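Local coordinates for N-acetylmuramoyl-L-alanine amidase domain-containing protein SAOUHSC_02979 (Staphylococcus aureus, PDB 5T1Q) that probably acts as a secreted cell-wall amidase, this C-terminal piece of the longer protein combining a glucosaminidase-family domain with a CHAP domain, at residues A[15-20]-A[310-315]; A[52-57]-A[199-204]; A[106-111]-A[147-152]; A[125-130]-A[191-196]; A[241-246]-A[256-261]. All blocks are in the same frame, centred on the assembly; numbering follows the deposited sequence. Where two conformers were deposited one is given.

Contact 1: residues A[15-20]-A[310-315]; sequences KSKPAQ and QHYGHV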
# COMPACT_ATOMS: atom_id res chain seq x y z
N LYS A 15 -15.95 5.16 12.17
CA LYS A 15 -15.24 5.00 10.88
C LYS A 15 -15.40 6.22 9.97
O LYS A 15 -16.42 6.90 10.00
CB LYS A 15 -15.70 3.74 10.14
CG LYS A 15 -17.09 3.82 9.52
CD LYS A 15 -17.44 2.55 8.77
CE LYS A 15 -18.81 2.67 8.11
NZ LYS A 15 -19.13 1.48 7.27
N SER A 16 -14.40 6.47 9.14
CA SER A 16 -14.40 7.61 8.23
C SER A 16 -14.00 7.21 6.83
O SER A 16 -13.49 6.12 6.61
CB SER A 16 -13.38 8.66 8.71
OG SER A 16 -13.65 9.07 10.04
N LYS A 17 -14.26 8.10 5.88
CA LYS A 17 -13.76 7.89 4.54
C LYS A 17 -12.27 8.18 4.61
O LYS A 17 -11.85 8.99 5.43
CB LYS A 17 -14.45 8.77 3.49
CG LYS A 17 -15.80 8.20 3.08
CD LYS A 17 -16.34 8.84 1.80
CE LYS A 17 -16.79 10.26 2.04
NZ LYS A 17 -17.42 10.82 0.81
N PRO A 18 -11.45 7.48 3.81
CA PRO A 18 -10.02 7.75 3.88
C PRO A 18 -9.71 9.19 3.54
O PRO A 18 -10.25 9.73 2.57
CB PRO A 18 -9.45 6.81 2.82
CG PRO A 18 -10.40 5.67 2.78
CD PRO A 18 -11.74 6.34 2.91
N ALA A 19 -8.87 9.83 4.35
CA ALA A 19 -8.48 11.21 4.09
C ALA A 19 -7.60 11.29 2.83
O ALA A 19 -6.71 10.48 2.64
CB ALA A 19 -7.73 11.77 5.29
N GLN A 20 -7.88 12.27 1.98
CA GLN A 20 -7.11 12.53 0.75
C GLN A 20 -6.08 13.66 0.93
O GLN A 20 -5.27 13.91 0.02
CB GLN A 20 -8.05 12.93 -0.38
CG GLN A 20 -9.04 11.86 -0.82
CD GLN A 20 -9.79 12.24 -2.07
OE1 GLN A 20 -9.70 13.38 -2.55
NE2 GLN A 20 -10.53 11.29 -2.63
N GLN A 310 -18.73 11.46 -3.89
CA GLN A 310 -19.72 12.52 -3.69
C GLN A 310 -19.25 13.76 -2.93
O GLN A 310 -19.79 14.84 -3.15
CB GLN A 310 -20.98 11.95 -3.01
CG GLN A 310 -21.88 11.13 -3.95
CD GLN A 310 -22.70 11.99 -4.92
OE1 GLN A 310 -22.96 13.18 -4.66
NE2 GLN A 310 -23.14 11.39 -6.02
N HIS A 311 -18.27 13.59 -2.06
CA HIS A 311 -17.72 14.69 -1.28
C HIS A 311 -16.36 15.12 -1.78
O HIS A 311 -16.12 16.31 -2.00
CB HIS A 311 -17.66 14.30 0.20
CG HIS A 311 -16.81 15.21 1.05
ND1 HIS A 311 -16.85 16.58 0.95
CD2 HIS A 311 -15.97 14.93 2.07
CE1 HIS A 311 -16.03 17.11 1.84
NE2 HIS A 311 -15.48 16.13 2.54
N TYR A 312 -15.49 14.15 -2.02
CA TYR A 312 -14.09 14.45 -2.39
C TYR A 312 -13.76 14.53 -3.87
O TYR A 312 -12.71 15.04 -4.22
CB TYR A 312 -13.13 13.41 -1.79
CG TYR A 312 -13.05 13.34 -0.28
CD1 TYR A 312 -13.01 14.50 0.49
CD2 TYR A 312 -12.86 12.13 0.36
CE1 TYR A 312 -12.88 14.43 1.87
CE2 TYR A 312 -12.72 12.05 1.73
CZ TYR A 312 -12.73 13.20 2.49
OH TYR A 312 -12.61 13.13 3.86
N GLY A 313 -14.61 14.03 -4.74
CA GLY A 313 -14.28 13.98 -6.15
C GLY A 313 -13.12 13.00 -6.33
O GLY A 313 -12.92 12.10 -5.51
N HIS A 314 -12.34 13.20 -7.37
CA HIS A 314 -11.25 12.30 -7.66
C HIS A 314 -10.22 12.98 -8.53
O HIS A 314 -10.53 13.97 -9.19
CB HIS A 314 -11.84 11.07 -8.37
CG HIS A 314 -10.83 10.02 -8.70
ND1 HIS A 314 -10.14 9.34 -7.72
CD2 HIS A 314 -10.42 9.51 -9.88
CE1 HIS A 314 -9.32 8.47 -8.30
NE2 HIS A 314 -9.47 8.56 -9.61
N VAL A 315 -9.00 12.48 -8.49
CA VAL A 315 -7.93 12.98 -9.33
C VAL A 315 -7.13 11.79 -9.87
O VAL A 315 -6.91 10.79 -9.18
CB VAL A 315 -7.07 14.06 -8.62
CG1 VAL A 315 -6.28 13.49 -7.45
CG2 VAL A 315 -6.14 14.74 -9.59
O HOH W 1 -11.29 9.70 -5.26
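Beside the probable Cys253-His314-Glu331 triad of the papain-like CHAP domain, Gln20 and Lys17 of the extended segment 15-20 pack on Tyr312 in the loop entering strand 314-321. The Gln20 side chain, stretched beyond CG (chi2 -171°), runs past Tyr312 in the opposite direction. Its amide lies 36° from the ring plane and its NE2 sits 3.5 Å from Tyr312 CB. A neutral amide suits this buried place because it can both accept and donate: OE1 accepts from the backbone N of Ala275, while NE2 bonds weakly to a water. Tyr312 CE2 meets Pro18 O at 3.5 Å and Lys17 CB at 4.1 Å. The ammonium of Lys17 stands 5.2 Å (NZ) from the Tyr312 ring centroid, at most a weak cation-pi attraction; its salt-bridge partner is Asp309. Gly313 turns with positive phi, a conformation glycine adopts easily. The water donates to Gly313 O at 2.9 Å and lies in the ring plane of His314, 2.7 Å from ND1, while His314 NE2 is bonded to Glu331.

Contact 2: residues A[52-57]-A[199-204]; sequences FNVVDS and LNSIIK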
# COMPACT_ATOMS: atom_id res chain seq x y z
N PHE A 52 -0.82 -9.78 -8.54
CA PHE A 52 -0.45 -8.39 -8.37
C PHE A 52 1.05 -8.25 -8.45
O PHE A 52 1.78 -9.17 -8.10
CB PHE A 52 -0.95 -7.84 -7.02
CG PHE A 52 -2.43 -7.68 -6.95
CD1 PHE A 52 -3.07 -6.71 -7.71
CD2 PHE A 52 -3.19 -8.50 -6.14
CE1 PHE A 52 -4.44 -6.56 -7.67
CE2 PHE A 52 -4.58 -8.36 -6.10
CZ PHE A 52 -5.20 -7.38 -6.86
N ASN A 53 1.50 -7.13 -8.98
CA ASN A 53 2.91 -6.83 -9.03
C ASN A 53 3.19 -5.79 -8.00
O ASN A 53 2.44 -4.84 -7.84
CB ASN A 53 3.33 -6.29 -10.40
CG ASN A 53 3.41 -7.37 -11.45
OD1 ASN A 53 3.14 -8.54 -11.18
ND2 ASN A 53 3.81 -6.99 -12.65
N VAL A 54 4.30 -5.99 -7.30
CA VAL A 54 4.78 -5.04 -6.32
C VAL A 54 5.38 -3.86 -7.08
O VAL A 54 5.75 -3.98 -8.26
CB VAL A 54 5.89 -5.65 -5.41
CG1 VAL A 54 5.45 -6.98 -4.83
CG2 VAL A 54 7.20 -5.82 -6.17
N VAL A 55 5.45 -2.72 -6.41
CA VAL A 55 6.13 -1.56 -6.97
C VAL A 55 7.58 -1.77 -6.54
O VAL A 55 7.91 -1.66 -5.37
CB VAL A 55 5.58 -0.24 -6.41
CG1 VAL A 55 6.42 0.93 -6.90
CG2 VAL A 55 4.12 -0.06 -6.80
N ASP A 56 8.43 -2.14 -7.50
CA ASP A 56 9.86 -2.42 -7.26
C ASP A 56 10.53 -1.19 -6.63
O ASP A 56 10.18 -0.05 -6.96
CB ASP A 56 10.52 -2.80 -8.60
CG ASP A 56 11.91 -3.39 -8.43
OD1 ASP A 56 12.19 -4.02 -7.39
OD2 ASP A 56 12.72 -3.25 -9.38
N SER A 57 11.50 -1.41 -5.74
CA SER A 57 12.11 -0.30 -5.00
C SER A 57 13.44 -0.67 -4.34
O SER A 57 13.62 -1.81 -3.88
CB SER A 57 11.12 0.15 -3.91
OG SER A 57 11.66 1.14 -3.06
N LEU A 199 0.81 -10.70 -0.36
CA LEU A 199 1.95 -11.34 0.28
C LEU A 199 2.69 -12.26 -0.70
O LEU A 199 3.91 -12.23 -0.77
CB LEU A 199 1.54 -12.12 1.54
CG LEU A 199 1.04 -11.33 2.74
CD1 LEU A 199 0.72 -12.28 3.88
CD2 LEU A 199 2.05 -10.29 3.21
N ASN A 200 1.93 -13.05 -1.45
CA ASN A 200 2.51 -13.96 -2.43
C ASN A 200 3.34 -13.19 -3.45
O ASN A 200 4.44 -13.59 -3.77
CB ASN A 200 1.41 -14.80 -3.12
CG ASN A 200 0.69 -15.73 -2.14
OD1 ASN A 200 1.21 -16.04 -1.07
ND2 ASN A 200 -0.50 -16.18 -2.52
N SER A 201 2.81 -12.05 -3.90
CA SER A 201 3.54 -11.20 -4.85
C SER A 201 4.87 -10.72 -4.28
O SER A 201 5.88 -10.70 -4.99
CB SER A 201 2.69 -9.99 -5.23
OG SER A 201 3.40 -9.16 -6.13
N ILE A 202 4.87 -10.32 -3.02
CA ILE A 202 6.09 -9.84 -2.36
C ILE A 202 7.10 -10.99 -2.22
O ILE A 202 8.28 -10.84 -2.53
CB ILE A 202 5.77 -9.24 -0.97
CG1 ILE A 202 4.90 -7.99 -1.12
CG2 ILE A 202 7.07 -8.89 -0.25
CD1 ILE A 202 4.30 -7.47 0.17
N ILE A 203 6.62 -12.14 -1.75
CA ILE A 203 7.48 -13.30 -1.53
C ILE A 203 8.16 -13.75 -2.82
O ILE A 203 9.37 -14.00 -2.83
CB ILE A 203 6.68 -14.47 -0.93
CG1 ILE A 203 6.21 -14.09 0.49
CG2 ILE A 203 7.53 -15.74 -0.88
CD1 ILE A 203 5.20 -15.04 1.08
N LYS A 204 7.38 -13.83 -3.89
CA LYS A 204 7.89 -14.26 -5.17
C LYS A 204 8.95 -13.31 -5.74
O LYS A 204 10.07 -13.72 -6.02
CB LYS A 204 6.73 -14.38 -6.17
CG LYS A 204 7.14 -14.82 -7.56
CD LYS A 204 5.91 -14.96 -8.45
CE LYS A 204 6.29 -15.29 -9.88
NZ LYS A 204 5.10 -15.31 -10.77
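The flat group at the centre of this contact is the peptide carbonyl of Phe52, met from above its plane by the hydroxyl of Ser201. Ser201 OG donates to Phe52 O at 2.6 Å, standing 47° out of the carbonyl plane. The Phe52 ring leads away from residues 199-204, toward Phe37, Thr39 and Asn194. In Ser201 the torsion that sets OG anti to the backbone N (chi1 179°) places it toward the Phe52 carbonyl. A side chain this small lets the strand come close: Ser201 CB is 3.1 Å from Phe52 O. The apolar contact is between Val54 CG1 and Ile202 CG1, 3.9 Å apart; the same Val54 methyl also lies against the Ser201 hydroxyl. The backbone N of Val54 is bonded to the hydroxyl of Tyr229. Strand 52-54 is an outermost strand of the mixed sheet, paired antiparallel with strand 37-39, and its axis passes 7.6 Å from that of helix 199-204 at 50°. The helix belongs to the glucosaminidase-family domain, where Ile202 also touches Ile90 of helix 82-93 and Leu199 reaches both that helix and helix 178-185; Phe37 of the adjoining strand touches Ile202 as well as Val54.

Contact 3: residues A[106-111]-A[147-152]; sequences HNLFGI and ESLKDY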
# COMPACT_ATOMS: atom_id res chain seq x y z
N HIS A 106 8.48 2.06 15.86
CA HIS A 106 9.15 0.79 15.52
C HIS A 106 8.25 -0.45 15.28
O HIS A 106 8.72 -1.58 15.35
CB HIS A 106 10.19 0.45 16.61
CG HIS A 106 11.19 1.55 16.88
ND1 HIS A 106 11.13 2.36 17.99
CD2 HIS A 106 12.28 1.94 16.19
CE1 HIS A 106 12.14 3.21 17.98
NE2 HIS A 106 12.86 2.98 16.89
N ASN A 107 6.97 -0.23 14.98
CA ASN A 107 6.01 -1.32 14.76
C ASN A 107 6.03 -1.67 13.26
O ASN A 107 5.45 -0.98 12.43
CB ASN A 107 4.63 -0.85 15.23
CG ASN A 107 3.57 -1.94 15.20
OD1 ASN A 107 3.72 -2.98 14.57
ND2 ASN A 107 2.47 -1.70 15.91
N LEU A 108 6.71 -2.76 12.93
CA LEU A 108 6.89 -3.20 11.55
C LEU A 108 5.78 -4.05 10.97
O LEU A 108 5.69 -4.18 9.74
CB LEU A 108 8.17 -4.01 11.44
CG LEU A 108 9.46 -3.36 11.89
CD1 LEU A 108 10.60 -4.33 11.63
CD2 LEU A 108 9.69 -2.04 11.17
N PHE A 109 4.93 -4.61 11.82
CA PHE A 109 3.88 -5.52 11.37
C PHE A 109 2.46 -5.01 11.50
O PHE A 109 1.50 -5.76 11.26
CB PHE A 109 4.03 -6.85 12.12
CG PHE A 109 5.35 -7.49 11.89
CD1 PHE A 109 6.45 -7.14 12.65
CD2 PHE A 109 5.51 -8.42 10.88
CE1 PHE A 109 7.68 -7.70 12.41
CE2 PHE A 109 6.74 -8.99 10.64
CZ PHE A 109 7.83 -8.63 11.40
N GLY A 110 2.30 -3.75 11.87
CA GLY A 110 0.97 -3.17 12.04
C GLY A 110 0.13 -3.90 13.08
O GLY A 110 -1.07 -4.11 12.89
N ILE A 111 0.76 -4.28 14.18
CA ILE A 111 0.07 -5.00 15.25
C ILE A 111 -0.61 -3.97 16.16
O ILE A 111 0.05 -3.07 16.68
CB ILE A 111 1.03 -5.88 16.08
CG1 ILE A 111 1.81 -6.82 15.15
CG2 ILE A 111 0.25 -6.70 17.11
CD1 ILE A 111 2.81 -7.69 15.86
N GLU A 147 12.10 -5.64 19.50
CA GLU A 147 10.89 -6.09 20.19
C GLU A 147 9.71 -6.28 19.23
O GLU A 147 8.78 -7.01 19.55
CB GLU A 147 10.48 -5.14 21.33
CG GLU A 147 11.47 -5.04 22.51
CD GLU A 147 12.64 -4.09 22.27
OE1 GLU A 147 13.63 -4.16 23.05
OE2 GLU A 147 12.58 -3.27 21.33
N SER A 148 9.73 -5.62 18.07
CA SER A 148 8.66 -5.77 17.08
C SER A 148 8.70 -7.15 16.43
O SER A 148 7.68 -7.83 16.34
CB SER A 148 8.76 -4.68 16.00
OG SER A 148 7.71 -4.79 15.05
N LEU A 149 9.88 -7.55 15.97
CA LEU A 149 10.09 -8.86 15.35
C LEU A 149 9.73 -9.99 16.33
O LEU A 149 9.10 -10.98 15.95
CB LEU A 149 11.56 -9.02 14.93
CG LEU A 149 12.09 -8.08 13.84
CD1 LEU A 149 13.62 -8.03 13.85
CD2 LEU A 149 11.57 -8.48 12.47
N LYS A 150 10.16 -9.82 17.59
CA LYS A 150 9.88 -10.78 18.66
C LYS A 150 8.36 -10.84 18.93
O LYS A 150 7.78 -11.92 19.07
CB LYS A 150 10.64 -10.36 19.94
CG LYS A 150 10.44 -11.18 21.22
CD LYS A 150 10.92 -12.62 21.09
CE LYS A 150 11.38 -13.19 22.43
NZ LYS A 150 10.35 -13.14 23.51
N ASP A 151 7.72 -9.67 18.96
CA ASP A 151 6.29 -9.60 19.27
C ASP A 151 5.43 -10.22 18.16
O ASP A 151 4.36 -10.80 18.44
CB ASP A 151 5.88 -8.16 19.57
CG ASP A 151 4.58 -8.07 20.35
OD1 ASP A 151 4.32 -8.97 21.18
OD2 ASP A 151 3.83 -7.09 20.15
N TYR A 152 5.89 -10.13 16.92
CA TYR A 152 5.18 -10.77 15.80
C TYR A 152 5.21 -12.28 15.98
O TYR A 152 4.18 -12.94 15.85
CB TYR A 152 5.83 -10.42 14.45
CG TYR A 152 5.32 -11.27 13.30
CD1 TYR A 152 4.16 -10.94 12.62
CD2 TYR A 152 6.00 -12.43 12.91
CE1 TYR A 152 3.69 -11.72 11.58
CE2 TYR A 152 5.54 -13.22 11.87
CZ TYR A 152 4.38 -12.86 11.21
OH TYR A 152 3.92 -13.63 10.18
O HOH W 2 5.20 -5.56 15.55
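Phe109 and Tyr152 form an offset stack in the glucosaminidase-family (lysozyme-clan) domain, where the Asn-Leu-Phe-Gly-Ile loop 107-111 packs on helix 145-158. The ring centroids are 4.4 Å apart with planes at 22°, and the closest atoms are Phe109 CD2 and Tyr152 CD1 at 3.3 Å. The first torsion of Tyr152 sets CG anti to the backbone N (chi1 168°), which places it over the Phe109 face. Its CB lies over the centre of the Phe109 ring, 3.8 Å from the centroid, as a CH-pi contact. The rim of Phe109 is occupied too: Leu149 CD2 lies in the ring plane 3.9 Å from CZ, with Ser148 OG also at the edge. Ile111 CD1 adds an aliphatic contact against the Tyr152 backbone. Ser148 gives the loop a polar hold on the helix, its OG accepting an almost straight bond from Leu108 N at 3.1 Å (168°). A water 2.7 Å from Ser148 OG donates to Asn107 OD1. Further out, Tyr152 OH is bonded to Gln88, and Met85 of helix 82-93 touches the side chains of both Phe109 and Tyr152. The loop itself is shaped by Asn107, whose side-chain amide can donate and accept at once. OD1 accepts from Ile111 N at 3.3 Å and weakly from Phe109 N, while ND2 donates to Ile111 O at 2.9 Å, that oxygen lying in the plane of the Asn107 amide.

Contact 4: residues A[125-130]-A[191-196]; sequences LEADGN and TDPNYA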
# COMPACT_ATOMS: atom_id res chain seq x y z
N LEU A 125 -6.23 1.96 7.18
CA LEU A 125 -7.17 1.69 6.10
C LEU A 125 -7.71 0.27 6.14
O LEU A 125 -6.97 -0.70 6.36
CB LEU A 125 -6.50 1.96 4.76
CG LEU A 125 -5.94 3.37 4.59
CD1 LEU A 125 -5.08 3.46 3.33
CD2 LEU A 125 -7.06 4.40 4.58
N GLU A 126 -9.00 0.17 5.89
CA GLU A 126 -9.70 -1.09 5.92
C GLU A 126 -10.52 -1.19 4.65
O GLU A 126 -10.67 -0.21 3.89
CB GLU A 126 -10.65 -1.11 7.13
CG GLU A 126 -10.02 -0.81 8.50
CD GLU A 126 -9.11 -1.90 9.02
OE1 GLU A 126 -9.05 -3.00 8.43
OE2 GLU A 126 -8.45 -1.66 10.06
N ALA A 127 -11.07 -2.37 4.41
CA ALA A 127 -11.88 -2.60 3.23
C ALA A 127 -12.98 -3.63 3.51
O ALA A 127 -12.77 -4.57 4.27
CB ALA A 127 -11.01 -3.06 2.08
N ASP A 128 -14.16 -3.37 2.95
CA ASP A 128 -15.31 -4.26 3.00
C ASP A 128 -15.51 -4.54 1.51
O ASP A 128 -16.34 -3.91 0.84
CB ASP A 128 -16.52 -3.57 3.65
CG ASP A 128 -17.77 -4.45 3.71
OD1 ASP A 128 -17.68 -5.66 3.42
OD2 ASP A 128 -18.85 -3.92 4.05
N GLY A 129 -14.68 -5.43 0.98
CA GLY A 129 -14.65 -5.73 -0.45
C GLY A 129 -13.97 -4.55 -1.14
O GLY A 129 -12.78 -4.30 -0.92
N ASN A 130 -14.74 -3.81 -1.93
CA ASN A 130 -14.22 -2.62 -2.62
C ASN A 130 -14.63 -1.31 -1.91
O ASN A 130 -14.30 -0.22 -2.37
CB ASN A 130 -14.67 -2.59 -4.09
CG ASN A 130 -16.18 -2.66 -4.25
OD1 ASN A 130 -16.86 -3.36 -3.49
ND2 ASN A 130 -16.71 -1.95 -5.24
N THR A 191 -8.33 -6.90 6.91
CA THR A 191 -9.63 -6.85 6.23
C THR A 191 -9.45 -6.81 4.70
O THR A 191 -10.36 -7.15 3.94
CB THR A 191 -10.42 -5.62 6.68
OG1 THR A 191 -9.65 -4.45 6.41
CG2 THR A 191 -10.72 -5.69 8.16
N ASP A 192 -8.27 -6.40 4.27
CA ASP A 192 -7.92 -6.30 2.85
C ASP A 192 -8.18 -7.65 2.18
O ASP A 192 -7.52 -8.63 2.48
CB ASP A 192 -6.43 -5.90 2.74
CG ASP A 192 -5.97 -5.65 1.30
OD1 ASP A 192 -6.68 -6.00 0.33
OD2 ASP A 192 -4.86 -5.09 1.15
N PRO A 193 -9.15 -7.70 1.24
CA PRO A 193 -9.51 -8.97 0.61
C PRO A 193 -8.46 -9.51 -0.37
O PRO A 193 -8.62 -10.62 -0.86
CB PRO A 193 -10.82 -8.64 -0.12
CG PRO A 193 -10.69 -7.20 -0.46
CD PRO A 193 -9.89 -6.57 0.64
N ASN A 194 -7.42 -8.72 -0.66
CA ASN A 194 -6.34 -9.17 -1.53
C ASN A 194 -5.08 -9.44 -0.72
O ASN A 194 -4.00 -9.55 -1.29
CB ASN A 194 -6.02 -8.11 -2.59
CG ASN A 194 -7.17 -7.87 -3.55
OD1 ASN A 194 -7.51 -6.73 -3.84
ND2 ASN A 194 -7.76 -8.94 -4.06
N TYR A 195 -5.22 -9.58 0.60
CA TYR A 195 -4.05 -9.73 1.46
C TYR A 195 -3.11 -10.88 1.04
O TYR A 195 -1.90 -10.66 0.85
CB TYR A 195 -4.48 -9.89 2.93
CG TYR A 195 -3.40 -9.52 3.92
CD1 TYR A 195 -3.03 -8.19 4.12
CD2 TYR A 195 -2.79 -10.49 4.72
CE1 TYR A 195 -2.06 -7.83 5.03
CE2 TYR A 195 -1.80 -10.14 5.64
CZ TYR A 195 -1.45 -8.82 5.80
OH TYR A 195 -0.47 -8.48 6.73
N ALA A 196 -3.67 -12.07 0.82
CA ALA A 196 -2.87 -13.25 0.44
C ALA A 196 -2.14 -13.04 -0.89
O ALA A 196 -0.94 -13.30 -0.98
CB ALA A 196 -3.73 -14.51 0.37
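Thr191 OG1 is bonded twice by strand 125-128: it donates to Glu126 OE1 at 2.6 Å, using the anti lone pair of that oxygen, and accepts from Ala127 N at 3.2 Å (154°). Threonine suits the place because one hydroxyl can donate and accept at once; its side chain also touches Pro7. The Glu126 chain is bent at chi2 (-70°) and crosses Thr191 at about a right angle. The strand is one arm of the two-stranded antiparallel hairpin 119-128/131-140 in the glucosaminidase-family domain, and Thr191 belongs to the loop entering helix 195-205. Asp192 shapes that loop: its OD1 accepts from Asn194 N at 3.0 Å in an Asx turn, within a type I turn from Asp192 to Tyr195, and its OD2 forms a salt bridge with Lys198. Rigid Pro193 supplies the packing. Its CD rests 4.0 Å from Ala127 CB, a small side chain that admits the ring, and its CG lies 3.6 Å from Gly129 O, where the hairpin turns with positive phi.

Contact 5: residues A[241-246]-A[256-261]; sequences EVSDSM and YVYNRM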
# COMPACT_ATOMS: atom_id res chain seq x y z
N GLU A 241 7.96 5.18 -6.70
CA GLU A 241 7.84 6.23 -5.69
C GLU A 241 9.12 7.04 -5.79
O GLU A 241 10.22 6.51 -5.61
CB GLU A 241 7.64 5.58 -4.31
CG GLU A 241 7.31 6.53 -3.16
CD GLU A 241 6.83 5.79 -1.90
OE1 GLU A 241 6.12 4.75 -2.02
OE2 GLU A 241 7.13 6.27 -0.78
N VAL A 242 8.98 8.32 -6.10
CA VAL A 242 10.12 9.19 -6.34
C VAL A 242 10.60 9.90 -5.07
O VAL A 242 11.68 9.62 -4.55
CB VAL A 242 9.77 10.26 -7.41
CG1 VAL A 242 10.99 11.12 -7.75
CG2 VAL A 242 9.22 9.60 -8.67
N SER A 243 9.76 10.80 -4.58
CA SER A 243 10.10 11.64 -3.45
C SER A 243 10.11 10.93 -2.10
O SER A 243 9.58 9.82 -1.95
CB SER A 243 9.14 12.84 -3.38
OG SER A 243 7.80 12.41 -3.21
N ASP A 244 10.74 11.60 -1.15
CA ASP A 244 10.80 11.15 0.23
C ASP A 244 9.67 11.87 0.98
O ASP A 244 9.02 11.28 1.84
CB ASP A 244 12.15 11.51 0.85
CG ASP A 244 13.33 10.99 0.02
OD1 ASP A 244 13.16 10.00 -0.73
OD2 ASP A 244 14.42 11.58 0.13
N SER A 245 9.44 13.14 0.62
CA SER A 245 8.38 13.97 1.22
C SER A 245 6.99 13.34 1.03
O SER A 245 6.78 12.51 0.13
CB SER A 245 8.40 15.38 0.63
OG SER A 245 8.06 15.37 -0.76
N MSE A 246 6.04 13.77 1.86
CA MSE A 246 4.68 13.24 1.86
C MSE A 246 3.67 14.34 1.94
O MSE A 246 3.11 14.58 3.01
CB MSE A 246 4.59 12.36 3.09
CG MSE A 246 3.38 11.44 3.05
SE MSE A 246 3.64 10.02 1.72
CE MSE A 246 5.59 9.77 1.88
N TYR A 256 -0.98 9.71 -5.32
CA TYR A 256 -0.55 9.00 -6.53
C TYR A 256 -0.24 9.98 -7.66
O TYR A 256 0.80 9.86 -8.30
CB TYR A 256 -1.58 7.93 -6.98
CG TYR A 256 -1.20 7.33 -8.31
CD1 TYR A 256 -0.25 6.30 -8.39
CD2 TYR A 256 -1.73 7.84 -9.50
CE1 TYR A 256 0.13 5.78 -9.60
CE2 TYR A 256 -1.33 7.34 -10.73
CZ TYR A 256 -0.41 6.31 -10.78
OH TYR A 256 -0.03 5.80 -11.98
N VAL A 257 -1.13 10.94 -7.89
CA VAL A 257 -0.91 11.90 -8.97
C VAL A 257 0.34 12.78 -8.73
O VAL A 257 1.10 13.06 -9.66
CB VAL A 257 -2.16 12.74 -9.25
CG1 VAL A 257 -1.88 13.74 -10.37
CG2 VAL A 257 -3.35 11.85 -9.61
N TYR A 258 0.54 13.20 -7.49
CA TYR A 258 1.72 13.96 -7.12
C TYR A 258 2.99 13.19 -7.49
O TYR A 258 3.88 13.74 -8.14
CB TYR A 258 1.69 14.27 -5.61
CG TYR A 258 2.96 14.95 -5.09
CD1 TYR A 258 4.06 14.19 -4.67
CD2 TYR A 258 3.04 16.33 -5.00
CE1 TYR A 258 5.22 14.80 -4.20
CE2 TYR A 258 4.20 16.95 -4.53
CZ TYR A 258 5.28 16.18 -4.14
OH TYR A 258 6.41 16.81 -3.67
N ASN A 259 3.04 11.92 -7.09
CA ASN A 259 4.22 11.06 -7.37
C ASN A 259 4.38 10.71 -8.83
O ASN A 259 5.47 10.79 -9.37
CB ASN A 259 4.19 9.79 -6.52
CG ASN A 259 4.60 10.05 -5.08
OD1 ASN A 259 3.76 10.27 -4.21
ND2 ASN A 259 5.89 10.13 -4.84
N ARG A 260 3.29 10.36 -9.50
CA ARG A 260 3.37 9.98 -10.90
C ARG A 260 3.87 11.15 -11.74
O ARG A 260 4.67 10.95 -12.64
CB ARG A 260 2.01 9.47 -11.40
CG ARG A 260 1.97 9.02 -12.85
CD ARG A 260 2.94 7.88 -13.11
NE ARG A 260 2.79 7.31 -14.44
CZ ARG A 260 3.56 6.34 -14.93
NH1 ARG A 260 4.56 5.84 -14.21
NH2 ARG A 260 3.34 5.89 -16.16
N MSE A 261 3.42 12.36 -11.41
CA MSE A 261 3.84 13.57 -12.13
C MSE A 261 5.33 13.79 -11.97
O MSE A 261 6.01 14.20 -12.92
CB MSE A 261 3.10 14.82 -11.66
CG MSE A 261 1.69 14.87 -12.24
SE MSE A 261 0.73 16.46 -11.56
CE MSE A 261 1.32 17.56 -13.07
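Tyr258 has CG anti to the backbone N (chi1 174°), and its side chain, like that of Asn259, reaches from helix 253-262 to Ser243. Ser243 OG, set between its backbone N and carbonyl carbon (chi1 61°), comes to the edge of the Tyr258 ring, near its plane and 3.7 Å from CE1. The same hydroxyl lies close to the amide end of Asn259 and makes a weak bond to Ser245 O at 3.5 Å, within the bend of the loop. Serine suits a bend of this kind, being small and able to bond to a nearby backbone carbonyl. Ser245 OG stands 3.6 Å from Tyr258 OH, and that phenol makes a weak hydrogen bond with Lys262. Val242 contributes a lighter contact, its CG2 4.0 Å from the backbone O of Asn259. Residues 242-244 are poorly ordered, consistent with a loop held by weak interactions at the protein surface. Glu241 turns its CB away from the helix, and its carboxylate bonds weakly to His250. In the CHAP domain this loop covers one side of helix 253-262, whose first residue is Cys253. The helix also packs on the central sheet: Val257 touches Val315 of strand 314-321 and Ala298 of strand 298-301, while Arg260 forms a salt bridge with Glu319.

Overall arrangement
The contacts span two family domains. Contacts 3 and 4 lie wholly in the glucosaminidase-family part, their centres 21 Å apart, and contact 5 in the CHAP part. Contact 1 brings the N-terminal segment 15-20 to the probable CHAP active site, where a bound sodium ion lies about 8 Å from Gly313; it touches contact 5 through Val315 O and Val257 CG2 (3.7 Å) and contact 4 through Pro18 CB and Leu125 CD2 (3.8 Å). Contact 2 shares helix 195-205 with contact 4, and Phe52 CE2 meets Asn194 CG, just before that helix, at 3.7 Å; it shares the mixed sheet with contact 1. Contact 3 is the most remote from contact 1, 30 Å between centres.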